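Local coordinates for protein amino acid amide racemase (Ochrobactrum anthropi, PDB 6GIO) that binds pyridoxal-5'-phosphate and belongs to the class-III aminotransferase family of PLP-dependent enzymes, at residues E239-L244 and E397-L402; T387-G390 and N394-E397; I204-S209 and M250-H255; E323-I328 and P407-A412. All blocks are in the same frame, centred on the assembly; numbering follows the deposited sequence.

Contact 1 of 4, residues E239-L244 and E397-L402; sequences EVKVGL and EFMPPL. With PLP (pyridoxal-5'-phosphate), chain G.
With CG of Lys241 anti to the backbone N (chi1 -179°) and a bend at chi2, the lysine reaches away from its loop; Glu397, its CG likewise trans to the backbone N (chi1 171°), runs extended, and the two side chains come at each other from opposite directions. Their ends form a salt bridge, NZ of Lys241 lying 2.9 Å from OE1 of Glu397. The ammonium approaches on the syn side of that oxygen but 34° out of the carboxylate plane. A second partner of NZ is the carbonyl O of Ala51. Met399, bent at both chi2 and chi3, curls its methyl against the lysine: CE of Met399 sits 3.1 Å from O of Lys241 and 3.7 Å from CE of Lys241. Further along, CD1 of Leu402 touches O of Leu244 at 3.7 Å. The same loop lines the PLP pocket: CG1 of Val240 lies 3.6 Å from C4 of the PLP ring, and CB of Lys241 is 3.2 Å from its O3. The contact thus ties the loop after strand 234-238, in one seven-stranded sheet, to the end of strand 395-398 in the other sheet, with Met399 and Val242 both against Ala352 of strand 352-357.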
loop_
_atom_site.group_PDB
_atom_site.type_symbol
_atom_site.label_atom_id
_atom_site.label_comp_id
_atom_site.label_asym_id
_atom_site.label_seq_id
_atom_site.Cartn_x
_atom_site.Cartn_y
_atom_site.Cartn_z
ATOM N N GLU C 239 5.503 13.083 -8.760
ATOM C CA GLU C 239 6.297 12.502 -9.840
ATOM C C GLU C 239 5.934 11.019 -10.035
ATOM O O GLU C 239 6.618 10.281 -10.712
ATOM C CB GLU C 239 7.788 12.654 -9.569
ATOM C CG GLU C 239 8.309 14.108 -9.611
ATOM C CD GLU C 239 8.695 14.610 -11.023
ATOM O OE1 GLU C 239 9.145 13.768 -11.836
ATOM O OE2 GLU C 239 8.566 15.843 -11.333
ATOM N N VAL C 240 4.842 10.592 -9.454
ATOM C CA VAL C 240 4.530 9.183 -9.450
ATOM C C VAL C 240 4.475 8.622 -10.861
ATOM O O VAL C 240 5.011 7.530 -11.123
ATOM C CB VAL C 240 3.207 8.912 -8.690
ATOM C CG1 VAL C 240 2.735 7.467 -8.925
ATOM C CG2 VAL C 240 3.411 9.162 -7.208
ATOM N N LYS C 241 3.861 9.369 -11.776
ATOM C CA LYS C 241 3.591 8.844 -13.128
ATOM C C LYS C 241 4.709 9.112 -14.133
ATOM O O LYS C 241 5.008 8.261 -14.913
ATOM C CB LYS C 241 2.276 9.435 -13.669
ATOM C CG LYS C 241 1.850 8.958 -15.059
ATOM C CD LYS C 241 1.276 7.573 -15.008
ATOM C CE LYS C 241 0.531 7.261 -16.285
ATOM N NZ LYS C 241 0.008 5.868 -16.278
ATOM N N VAL C 242 5.309 10.293 -14.121
ATOM C CA VAL C 242 6.210 10.719 -15.195
ATOM C C VAL C 242 7.618 10.972 -14.648
ATOM O O VAL C 242 8.475 11.581 -15.325
ATOM C CB VAL C 242 5.699 12.002 -15.934
ATOM C CG1 VAL C 242 4.358 11.775 -16.615
ATOM C CG2 VAL C 242 5.635 13.210 -15.009
ATOM N N GLY C 243 7.855 10.487 -13.422
ATOM C CA GLY C 243 9.143 10.653 -12.747
ATOM C C GLY C 243 10.195 9.681 -13.268
ATOM O O GLY C 243 9.903 8.758 -14.078
ATOM N N LEU C 244 11.413 9.932 -12.786
ATOM C CA LEU C 244 12.566 9.026 -12.813
ATOM C C LEU C 244 13.094 8.746 -14.210
ATOM O O LEU C 244 13.122 7.603 -14.649
ATOM C CB LEU C 244 12.269 7.746 -12.034
ATOM C CG LEU C 244 12.058 8.007 -10.524
ATOM C CD1 LEU C 244 11.872 6.692 -9.784
ATOM C CD2 LEU C 244 13.192 8.820 -9.874
ATOM N N GLU C 397 -2.611 6.285 -24.295
ATOM C CA GLU C 397 -1.448 6.439 -23.413
ATOM C C GLU C 397 -0.326 5.446 -23.782
ATOM O O GLU C 397 -0.576 4.229 -23.936
ATOM C CB GLU C 397 -1.855 6.187 -21.946
ATOM C CG GLU C 397 -0.649 6.111 -21.020
ATOM C CD GLU C 397 -1.013 6.149 -19.552
ATOM O OE1 GLU C 397 -1.029 5.107 -18.890
ATOM O OE2 GLU C 397 -1.247 7.239 -19.048
ATOM N N PHE C 398 0.885 5.977 -23.925
ATOM C CA PHE C 398 2.090 5.175 -24.184
ATOM C C PHE C 398 3.117 5.496 -23.109
ATOM O O PHE C 398 3.674 6.620 -23.049
ATOM C CB PHE C 398 2.650 5.427 -25.587
ATOM C CG PHE C 398 1.670 5.095 -26.688
ATOM C CD1 PHE C 398 1.371 3.787 -26.996
ATOM C CD2 PHE C 398 1.011 6.086 -27.357
ATOM C CE1 PHE C 398 0.425 3.461 -27.978
ATOM C CE2 PHE C 398 0.073 5.773 -28.344
ATOM C CZ PHE C 398 -0.222 4.459 -28.661
ATOM N N MET C 399 3.323 4.517 -22.237
ATOM C CA MET C 399 4.249 4.615 -21.106
ATOM C C MET C 399 5.157 3.408 -21.144
ATOM O O MET C 399 5.182 2.633 -20.212
ATOM C CB MET C 399 3.440 4.612 -19.793
ATOM C CG MET C 399 2.614 5.883 -19.618
ATOM S SD MET C 399 3.643 7.272 -19.087
ATOM C CE MET C 399 4.054 6.788 -17.429
ATOM N N PRO C 400 5.862 3.197 -22.262
ATOM C CA PRO C 400 6.602 1.933 -22.347
ATOM C C PRO C 400 7.794 1.898 -21.380
ATOM O O PRO C 400 8.255 2.965 -20.926
ATOM C CB PRO C 400 7.087 1.901 -23.800
ATOM C CG PRO C 400 7.129 3.332 -24.247
ATOM C CD PRO C 400 6.048 4.036 -23.467
ATOM N N PRO C 401 8.351 0.693 -21.137
ATOM C CA PRO C 401 9.623 0.602 -20.416
ATOM C C PRO C 401 10.684 1.516 -21.050
ATOM O O PRO C 401 10.708 1.712 -22.290
ATOM C CB PRO C 401 9.993 -0.859 -20.579
ATOM C CG PRO C 401 8.695 -1.560 -20.795
ATOM C CD PRO C 401 7.923 -0.616 -21.652
ATOM N N LEU C 402 11.502 2.118 -20.211
ATOM C CA LEU C 402 12.536 3.017 -20.653
ATOM C C LEU C 402 13.568 2.287 -21.515
ATOM O O LEU C 402 14.378 2.908 -22.204
ATOM C CB LEU C 402 13.231 3.616 -19.426
ATOM C CG LEU C 402 12.346 4.501 -18.533
ATOM C CD1 LEU C 402 13.194 5.363 -17.588
ATOM C CD2 LEU C 402 11.460 5.397 -19.356
HETATM N N1 PLP G . -0.252 10.132 -8.418
HETATM C C2 PLP G . -0.113 10.080 -9.766
HETATM C C2A PLP G . 0.286 11.271 -10.581
HETATM C C3 PLP G . -0.376 8.819 -10.506
HETATM O O3 PLP G . -0.243 8.785 -11.837
HETATM C C4 PLP G . -0.749 7.596 -9.768
HETATM C C4A PLP G . -0.999 6.318 -10.502
HETATM C C5 PLP G . -0.860 7.766 -8.276
HETATM C C6 PLP G . -0.605 9.031 -7.702
HETATM C C5A PLP G . -1.300 6.592 -7.416
HETATM O O4P PLP G . -0.513 5.404 -7.566
HETATM P P PLP G . -1.091 3.972 -7.160
HETATM O O1P PLP G . 0.165 3.175 -6.985
HETATM O O2P PLP G . -1.943 3.494 -8.321
HETATM O O3P PLP G . -1.835 4.186 -5.850
#

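Contact 2 of 4, residues T387-G390 and N394-E397; sequences TYVG and NVLE
Thr387 and Glu397 are paired across a beta hairpin, strands 384-389 and 395-398, their side chains lying side by side on one face and pointing the same way. OG1 of Thr387 rests 3.4 Å from CB of Glu397. Val389, on the same face of the sheet, crosses the glutamate at about a right angle and sets its CG1 3.3 Å from OE2 of Glu397; the other oxygen, OE1, is held by Lys241. Val389 also meets Val395 obliquely, CG2 of the first 3.9 Å from CB of the second. Tyr388 and Leu396 form the non-hydrogen-bonded pair and point to the other face, where both pack on Thr372 of helix 369-382. The backbone pairing is antiparallel. At one end Glu397 N gives a nearly straight bond to O of Thr387 (177° at the hydrogen), although it arrives from above the carbonyl plane. In the Val389-Val395 pair the two N-H groups exchange bonds, and the one from Val389 N to O of Val395, 2.7 Å long, lies in the carbonyl plane. A water finally spans the Thr387-Glu397 pair: it donates to O of Glu397 at 2.7 Å and is hydrogen-bonded to OG1 of Thr387 at 2.9 Å.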
loop_
_atom_site.group_PDB
_atom_site.type_symbol
_atom_site.label_atom_id
_atom_site.label_comp_id
_atom_site.label_asym_id
_atom_site.label_seq_id
_atom_site.Cartn_x
_atom_site.Cartn_y
_atom_site.Cartn_z
ATOM N N THR C 387 -3.163 1.631 -23.422
ATOM C CA THR C 387 -4.373 2.036 -22.683
ATOM C C THR C 387 -4.854 3.373 -23.174
ATOM O O THR C 387 -4.248 3.948 -24.058
ATOM C CB THR C 387 -4.095 2.134 -21.178
ATOM O OG1 THR C 387 -3.120 3.154 -20.942
ATOM C CG2 THR C 387 -3.567 0.819 -20.655
ATOM N N TYR C 388 -5.952 3.873 -22.609
ATOM C CA TYR C 388 -6.281 5.281 -22.776
ATOM C C TYR C 388 -6.564 6.010 -21.459
ATOM O O TYR C 388 -6.936 5.414 -20.447
ATOM C CB TYR C 388 -7.461 5.476 -23.708
ATOM C CG TYR C 388 -8.713 4.756 -23.298
ATOM C CD1 TYR C 388 -9.602 5.296 -22.383
ATOM C CD2 TYR C 388 -9.010 3.527 -23.855
ATOM C CE1 TYR C 388 -10.770 4.625 -22.037
ATOM C CE2 TYR C 388 -10.157 2.858 -23.527
ATOM C CZ TYR C 388 -11.035 3.398 -22.628
ATOM O OH TYR C 388 -12.161 2.661 -22.355
ATOM N N VAL C 389 -6.397 7.316 -21.518
ATOM C CA VAL C 389 -6.632 8.175 -20.386
ATOM C C VAL C 389 -7.437 9.364 -20.841
ATOM O O VAL C 389 -7.930 9.394 -21.976
ATOM C CB VAL C 389 -5.295 8.609 -19.742
ATOM C CG1 VAL C 389 -4.583 7.367 -19.209
ATOM C CG2 VAL C 389 -4.417 9.399 -20.708
ATOM N N GLY C 390 -7.649 10.305 -19.927
ATOM C CA GLY C 390 -8.188 11.625 -20.281
ATOM C C GLY C 390 -9.555 11.868 -19.695
ATOM O O GLY C 390 -10.324 10.956 -19.488
ATOM N N ASN C 394 -10.361 9.528 -24.380
ATOM C CA ASN C 394 -10.000 9.595 -25.791
ATOM C C ASN C 394 -8.488 9.796 -26.058
ATOM O O ASN C 394 -8.105 10.068 -27.184
ATOM C CB ASN C 394 -10.760 10.753 -26.397
ATOM C CG ASN C 394 -10.223 12.073 -25.930
ATOM O OD1 ASN C 394 -10.156 12.322 -24.710
ATOM N ND2 ASN C 394 -9.825 12.932 -26.882
ATOM N N VAL C 395 -7.639 9.729 -25.026
ATOM C CA VAL C 395 -6.195 9.917 -25.194
ATOM C C VAL C 395 -5.518 8.545 -25.033
ATOM O O VAL C 395 -5.508 7.984 -23.926
ATOM C CB VAL C 395 -5.580 10.890 -24.139
ATOM C CG1 VAL C 395 -4.132 11.175 -24.482
ATOM C CG2 VAL C 395 -6.307 12.204 -24.060
ATOM N N LEU C 396 -4.957 8.009 -26.129
ATOM C CA LEU C 396 -4.148 6.822 -26.072
ATOM C C LEU C 396 -2.930 7.164 -25.242
ATOM O O LEU C 396 -2.305 8.203 -25.451
ATOM C CB LEU C 396 -3.717 6.367 -27.463
ATOM C CG LEU C 396 -4.809 6.076 -28.488
ATOM C CD1 LEU C 396 -4.174 5.585 -29.755
ATOM C CD2 LEU C 396 -5.843 5.124 -27.955
ATOM N N GLU C 397 -2.611 6.285 -24.295
ATOM C CA GLU C 397 -1.448 6.439 -23.413
ATOM C C GLU C 397 -0.326 5.446 -23.782
ATOM O O GLU C 397 -0.576 4.229 -23.936
ATOM C CB GLU C 397 -1.855 6.187 -21.946
ATOM C CG GLU C 397 -0.649 6.111 -21.020
ATOM C CD GLU C 397 -1.013 6.149 -19.552
ATOM O OE1 GLU C 397 -1.029 5.107 -18.890
ATOM O OE2 GLU C 397 -1.247 7.239 -19.048
HETATM O O HOH W 1 -0.536 2.390 -21.989
#

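Contact 3 of 4, residues I204-S209 and M250-H255; sequences IEPILS and MHCFQH. With PLP (pyridoxal-5'-phosphate), chain G.
Behind the PLP pocket, the loop that supplies Glu205 and Ser209 to it rests on Cys252 through its two middle residues, Pro206 and Ile207. SG of Cys252 settles between them, 3.8 Å from CB of Pro206 and 3.6 Å from CD1 of Ile207. The sulfur is put there by chi1 of -175°, which turns it anti to the backbone N. CB of Cys252 adds a touch on the proline ring, 3.8 Å from CG of Pro206. In this PLP-dependent transferase fold the loop continues from strand 199-204 of the large central sheet, which ends at Ile204, and Cys252 starts a short 3-10 turn, in which N of Gln254 bonds to O of His251. The side chain of Gln254 joins in: its OE1 accepts the N-H of His251, bracing the turn. On the PLP side, OE2 of Glu205 accepts two bonds from Ser209. The hydroxyl OG of Ser209 donates to it at 2.6 Å, on the syn side and 17° out of the carboxylate plane, while N of Ser209 comes from above that plane at 3.0 Å. With OE1 taken by N of Tyr139, the carboxylate is fixed in rotation, and its OE2 stands 3.5 Å from the C2A methyl of PLP.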
loop_
_atom_site.group_PDB
_atom_site.type_symbol
_atom_site.label_atom_id
_atom_site.label_comp_id
_atom_site.label_asym_id
_atom_site.label_seq_id
_atom_site.Cartn_x
_atom_site.Cartn_y
_atom_site.Cartn_z
ATOM N N ILE C 204 0.848 19.457 -7.323
ATOM C CA ILE C 204 1.136 19.708 -8.756
ATOM C C ILE C 204 1.574 18.431 -9.451
ATOM O O ILE C 204 2.618 17.847 -9.061
ATOM C CB ILE C 204 2.296 20.711 -8.926
ATOM C CG1 ILE C 204 1.934 22.094 -8.403
ATOM C CG2 ILE C 204 2.722 20.809 -10.382
ATOM C CD1 ILE C 204 3.143 23.024 -8.292
ATOM N N GLU C 205 0.787 17.971 -10.427
ATOM C CA GLU C 205 1.305 17.066 -11.437
ATOM C C GLU C 205 2.020 17.905 -12.531
ATOM O O GLU C 205 1.397 18.785 -13.137
ATOM C CB GLU C 205 0.170 16.280 -12.121
ATOM C CG GLU C 205 -0.647 15.342 -11.250
ATOM C CD GLU C 205 -1.522 14.416 -12.091
ATOM O OE1 GLU C 205 -2.740 14.438 -11.992
ATOM O OE2 GLU C 205 -0.990 13.647 -12.877
ATOM N N PRO C 206 3.298 17.614 -12.816
ATOM C CA PRO C 206 4.038 18.359 -13.852
ATOM C C PRO C 206 3.629 18.025 -15.280
ATOM O O PRO C 206 3.907 18.789 -16.179
ATOM C CB PRO C 206 5.489 18.014 -13.585
ATOM C CG PRO C 206 5.460 16.684 -12.902
ATOM C CD PRO C 206 4.137 16.581 -12.175
ATOM N N ILE C 207 2.971 16.903 -15.472
ATOM C CA ILE C 207 2.166 16.615 -16.659
ATOM C C ILE C 207 0.926 16.009 -16.086
ATOM O O ILE C 207 1.005 15.141 -15.221
ATOM C CB ILE C 207 2.836 15.578 -17.596
ATOM C CG1 ILE C 207 4.160 16.143 -18.087
ATOM C CG2 ILE C 207 1.905 15.231 -18.752
ATOM C CD1 ILE C 207 5.054 15.177 -18.822
ATOM N N LEU C 208 -0.231 16.474 -16.513
ATOM C CA LEU C 208 -1.465 15.989 -15.944
ATOM C C LEU C 208 -1.710 14.645 -16.601
ATOM O O LEU C 208 -1.933 14.604 -17.794
ATOM C CB LEU C 208 -2.590 16.960 -16.264
ATOM C CG LEU C 208 -3.960 16.680 -15.641
ATOM C CD1 LEU C 208 -3.967 17.194 -14.217
ATOM C CD2 LEU C 208 -5.058 17.316 -16.458
ATOM N N SER C 209 -1.712 13.590 -15.801
ATOM C CA SER C 209 -1.602 12.196 -16.258
ATOM C C SER C 209 -2.944 11.636 -16.712
ATOM O O SER C 209 -3.270 11.710 -17.897
ATOM C CB SER C 209 -1.032 11.323 -15.134
ATOM O OG SER C 209 -1.803 11.441 -13.929
ATOM N N MET C 250 15.805 13.682 -15.081
ATOM C CA MET C 250 15.581 12.725 -14.015
ATOM C C MET C 250 14.182 12.956 -13.437
ATOM O O MET C 250 13.397 12.020 -13.298
ATOM C CB MET C 250 16.671 12.831 -12.935
ATOM C CG MET C 250 16.491 11.823 -11.779
ATOM S SD MET C 250 16.483 10.060 -12.278
ATOM C CE MET C 250 18.193 9.620 -11.967
ATOM N N HIS C 251 13.865 14.212 -13.137
ATOM C CA HIS C 251 12.528 14.572 -12.632
ATOM C C HIS C 251 11.784 15.466 -13.601
ATOM O O HIS C 251 12.336 16.468 -14.091
ATOM C CB HIS C 251 12.635 15.286 -11.293
ATOM C CG HIS C 251 13.513 14.589 -10.314
ATOM N ND1 HIS C 251 13.174 13.374 -9.752
ATOM C CD2 HIS C 251 14.712 14.943 -9.782
ATOM C CE1 HIS C 251 14.144 13.000 -8.936
ATOM N NE2 HIS C 251 15.088 13.932 -8.937
ATOM N N CYS C 252 10.524 15.123 -13.873
ATOM C CA CYS C 252 9.766 15.919 -14.808
ATOM C C CYS C 252 9.684 17.368 -14.377
ATOM O O CYS C 252 9.568 18.224 -15.195
ATOM C CB CYS C 252 8.370 15.372 -15.029
ATOM S SG CYS C 252 7.447 16.280 -16.306
ATOM N N PHE C 253 9.700 17.652 -13.086
ATOM C CA PHE C 253 9.592 19.069 -12.662
ATOM C C PHE C 253 10.803 19.898 -13.056
ATOM O O PHE C 253 10.722 21.153 -13.066
ATOM C CB PHE C 253 9.327 19.187 -11.162
ATOM C CG PHE C 253 10.468 18.769 -10.284
ATOM C CD1 PHE C 253 11.495 19.665 -9.971
ATOM C CD2 PHE C 253 10.477 17.517 -9.662
ATOM C CE1 PHE C 253 12.517 19.296 -9.118
ATOM C CE2 PHE C 253 11.491 17.162 -8.766
ATOM C CZ PHE C 253 12.508 18.047 -8.506
ATOM N N GLN C 254 11.915 19.239 -13.387
ATOM C CA GLN C 254 13.110 19.985 -13.801
ATOM C C GLN C 254 12.942 20.641 -15.180
ATOM O O GLN C 254 13.704 21.530 -15.516
ATOM C CB GLN C 254 14.375 19.101 -13.782
ATOM C CG GLN C 254 14.764 18.621 -12.411
ATOM C CD GLN C 254 15.901 17.633 -12.381
ATOM O OE1 GLN C 254 15.837 16.550 -12.976
ATOM N NE2 GLN C 254 16.918 17.960 -11.583
ATOM N N HIS C 255 11.953 20.198 -15.971
ATOM C CA HIS C 255 11.583 20.875 -17.196
ATOM C C HIS C 255 10.875 22.226 -16.911
ATOM O O HIS C 255 10.790 23.061 -17.782
ATOM C CB HIS C 255 10.597 20.014 -18.023
ATOM C CG HIS C 255 11.188 18.757 -18.565
ATOM N ND1 HIS C 255 12.073 18.745 -19.623
ATOM C CD2 HIS C 255 11.020 17.465 -18.198
ATOM C CE1 HIS C 255 12.433 17.498 -19.871
ATOM N NE2 HIS C 255 11.806 16.703 -19.025
HETATM N N1 PLP G . -0.252 10.132 -8.418
HETATM C C2 PLP G . -0.113 10.080 -9.766
HETATM C C2A PLP G . 0.286 11.271 -10.581
HETATM C C3 PLP G . -0.376 8.819 -10.506
HETATM O O3 PLP G . -0.243 8.785 -11.837
HETATM C C4 PLP G . -0.749 7.596 -9.768
HETATM C C4A PLP G . -0.999 6.318 -10.502
HETATM C C5 PLP G . -0.860 7.766 -8.276
HETATM C C6 PLP G . -0.605 9.031 -7.702
HETATM C C5A PLP G . -1.300 6.592 -7.416
HETATM O O4P PLP G . -0.513 5.404 -7.566
HETATM P P PLP G . -1.091 3.972 -7.160
HETATM O O1P PLP G . 0.165 3.175 -6.985
HETATM O O2P PLP G . -1.943 3.494 -8.321
HETATM O O3P PLP G . -1.835 4.186 -5.850
#

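Contact 4 of 4, residues E323-I328 and P407-A412; sequences ERVGGI and PEIDEA
Val325 and Ile409 make the closest touch between 323-328 and 407-412, segments of helices 318-339 and 406-424; on the first segment Val325 and Ile328 carry the contact. Near the start, Arg324 lies to one side of the touching surface. Its guanidinium has CG2 of Val325 over one face, 3.8 Å above the plane and offset toward the rim, and its NH1 makes a salt bridge with Glu406, just ahead of the segment 407-412. Val325 comes next and gives two atoms to the same partner. CD1 of Ile409 is 3.5 Å from CG1 of Val325, tighter than usual for two carbons, and 3.4 Å from the backbone O of Val325. The two side chains cross at a slant. Ile409 can reach so far because its CG1 stands anti to the carbonyl carbon (chi1 -69°) and the chain then extends (chi2 168°), which brings the terminal methyl against Val325. Past the two glycines, one turn beyond Val325, Ile328 points toward the second helix and meets the isoleucine with its branch methyl, CG2 of Ile328 lying 4.3 Å from CG2 of Ile409. The side chains that meet are all aliphatic, and a further charged pair, Asp410 with Arg332, lies at the margin. Around it, Ile409 also packs on Phe329 of helix 318-339 and on Leu404, Val325 leans on Leu351 ahead of strand 352-357, and Glu408 and Glu411 of helix 406-424 lie against Leu45 of strand 43-46.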
loop_
_atom_site.group_PDB
_atom_site.type_symbol
_atom_site.label_atom_id
_atom_site.label_comp_id
_atom_site.label_asym_id
_atom_site.label_seq_id
_atom_site.Cartn_x
_atom_site.Cartn_y
_atom_site.Cartn_z
ATOM N N GLU C 323 14.640 11.023 -23.787
ATOM C CA GLU C 323 14.443 12.197 -24.651
ATOM C C GLU C 323 14.631 11.859 -26.127
ATOM O O GLU C 323 13.827 12.248 -26.967
ATOM C CB GLU C 323 15.424 13.326 -24.312
ATOM C CG GLU C 323 15.366 14.482 -25.293
ATOM C CD GLU C 323 15.959 15.752 -24.703
ATOM O OE1 GLU C 323 17.196 15.867 -24.618
ATOM O OE2 GLU C 323 15.197 16.652 -24.312
ATOM N N ARG C 324 15.712 11.152 -26.436
ATOM C CA ARG C 324 16.053 10.858 -27.826
ATOM C C ARG C 324 15.067 9.844 -28.434
ATOM O O ARG C 324 14.479 10.083 -29.467
ATOM C CB ARG C 324 17.526 10.411 -27.925
ATOM C CG ARG C 324 18.032 10.101 -29.342
ATOM C CD ARG C 324 19.458 9.571 -29.326
ATOM N NE ARG C 324 19.557 8.217 -28.756
ATOM C CZ ARG C 324 19.228 7.095 -29.402
ATOM N NH1 ARG C 324 18.750 7.138 -30.645
ATOM N NH2 ARG C 324 19.346 5.922 -28.791
ATOM N N VAL C 325 14.844 8.743 -27.739
ATOM C CA VAL C 325 14.035 7.620 -28.227
ATOM C C VAL C 325 12.533 7.989 -28.213
ATOM O O VAL C 325 11.771 7.657 -29.139
ATOM C CB VAL C 325 14.411 6.373 -27.357
ATOM C CG1 VAL C 325 13.267 5.428 -27.066
ATOM C CG2 VAL C 325 15.597 5.650 -27.990
ATOM N N GLY C 326 12.106 8.667 -27.144
ATOM C CA GLY C 326 10.776 9.230 -27.083
ATOM C C GLY C 326 10.489 10.240 -28.196
ATOM O O GLY C 326 9.373 10.299 -28.710
ATOM N N GLY C 327 11.483 11.041 -28.556
ATOM C CA GLY C 327 11.366 11.967 -29.705
ATOM C C GLY C 327 11.122 11.246 -31.028
ATOM O O GLY C 327 10.199 11.604 -31.779
ATOM N N ILE C 328 11.941 10.230 -31.314
ATOM C CA ILE C 328 11.700 9.347 -32.484
ATOM C C ILE C 328 10.282 8.747 -32.479
ATOM O O ILE C 328 9.573 8.793 -33.497
ATOM C CB ILE C 328 12.768 8.227 -32.596
ATOM C CG1 ILE C 328 14.179 8.848 -32.750
ATOM C CG2 ILE C 328 12.435 7.273 -33.738
ATOM C CD1 ILE C 328 15.308 7.904 -32.376
ATOM N N PRO C 407 14.017 -0.757 -32.866
ATOM C CA PRO C 407 13.135 -1.644 -33.642
ATOM C C PRO C 407 11.745 -1.780 -33.067
ATOM O O PRO C 407 10.780 -1.942 -33.818
ATOM C CB PRO C 407 13.855 -2.992 -33.590
ATOM C CG PRO C 407 15.306 -2.601 -33.458
ATOM C CD PRO C 407 15.328 -1.379 -32.599
ATOM N N GLU C 408 11.642 -1.748 -31.743
ATOM C CA GLU C 408 10.340 -1.822 -31.099
ATOM C C GLU C 408 9.536 -0.538 -31.332
ATOM O O GLU C 408 8.314 -0.578 -31.456
ATOM C CB GLU C 408 10.499 -2.139 -29.617
ATOM C CG GLU C 408 10.880 -3.574 -29.367
ATOM C CD GLU C 408 11.375 -3.831 -27.971
ATOM O OE1 GLU C 408 11.758 -2.874 -27.259
ATOM O OE2 GLU C 408 11.412 -5.028 -27.607
ATOM N N ILE C 409 10.199 0.604 -31.423
ATOM C CA ILE C 409 9.490 1.833 -31.804
ATOM C C ILE C 409 8.826 1.697 -33.176
ATOM O O ILE C 409 7.666 2.080 -33.313
ATOM C CB ILE C 409 10.386 3.085 -31.728
ATOM C CG1 ILE C 409 10.713 3.384 -30.272
ATOM C CG2 ILE C 409 9.671 4.295 -32.327
ATOM C CD1 ILE C 409 11.809 4.412 -30.062
ATOM N N ASP C 410 9.528 1.138 -34.181
ATOM C CA ASP C 410 8.904 0.903 -35.516
ATOM C C ASP C 410 7.759 -0.083 -35.439
ATOM O O ASP C 410 6.778 0.068 -36.143
ATOM C CB ASP C 410 9.879 0.320 -36.586
ATOM C CG ASP C 410 11.001 1.261 -36.961
ATOM O OD1 ASP C 410 10.806 2.492 -36.887
ATOM O OD2 ASP C 410 12.093 0.756 -37.349
ATOM N N GLU C 411 7.918 -1.144 -34.650
ATOM C CA GLU C 411 6.862 -2.151 -34.508
ATOM C C GLU C 411 5.616 -1.540 -33.852
ATOM O O GLU C 411 4.456 -1.862 -34.209
ATOM C CB GLU C 411 7.359 -3.321 -33.664
ATOM C CG GLU C 411 6.325 -4.402 -33.483
ATOM C CD GLU C 411 6.742 -5.489 -32.520
ATOM O OE1 GLU C 411 7.798 -5.355 -31.853
ATOM O OE2 GLU C 411 5.992 -6.495 -32.427
ATOM N N ALA C 412 5.867 -0.667 -32.882
ATOM C CA ALA C 412 4.795 0.047 -32.195
ATOM C C ALA C 412 3.990 0.968 -33.115
ATOM O O ALA C 412 2.750 0.939 -33.156
ATOM C CB ALA C 412 5.385 0.841 -31.027
#

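All four contacts are buried, with 1 and 3 at the PLP pocket and joined directly, since the carboxylate of Glu239 takes the backbone N-H groups of Cys252 and Phe253. Contact 4 lies farthest out, its centre about 20 Å from the centre of the chain and Ile328 partly exposed; it is an aliphatic helix-helix touch with charged pairs at its margin. Contacts 1 and 2 share Glu397 and strand 395-398: in contact 1 its carboxylate forms the salt bridge, in contact 2 its backbone pairs in the hairpin. Contact 3 uses sulfur and aliphatic carbon and has no hydrogen bond between its two segments. Helix 406-424 of contact 4 follows strand 395-398 in the chain.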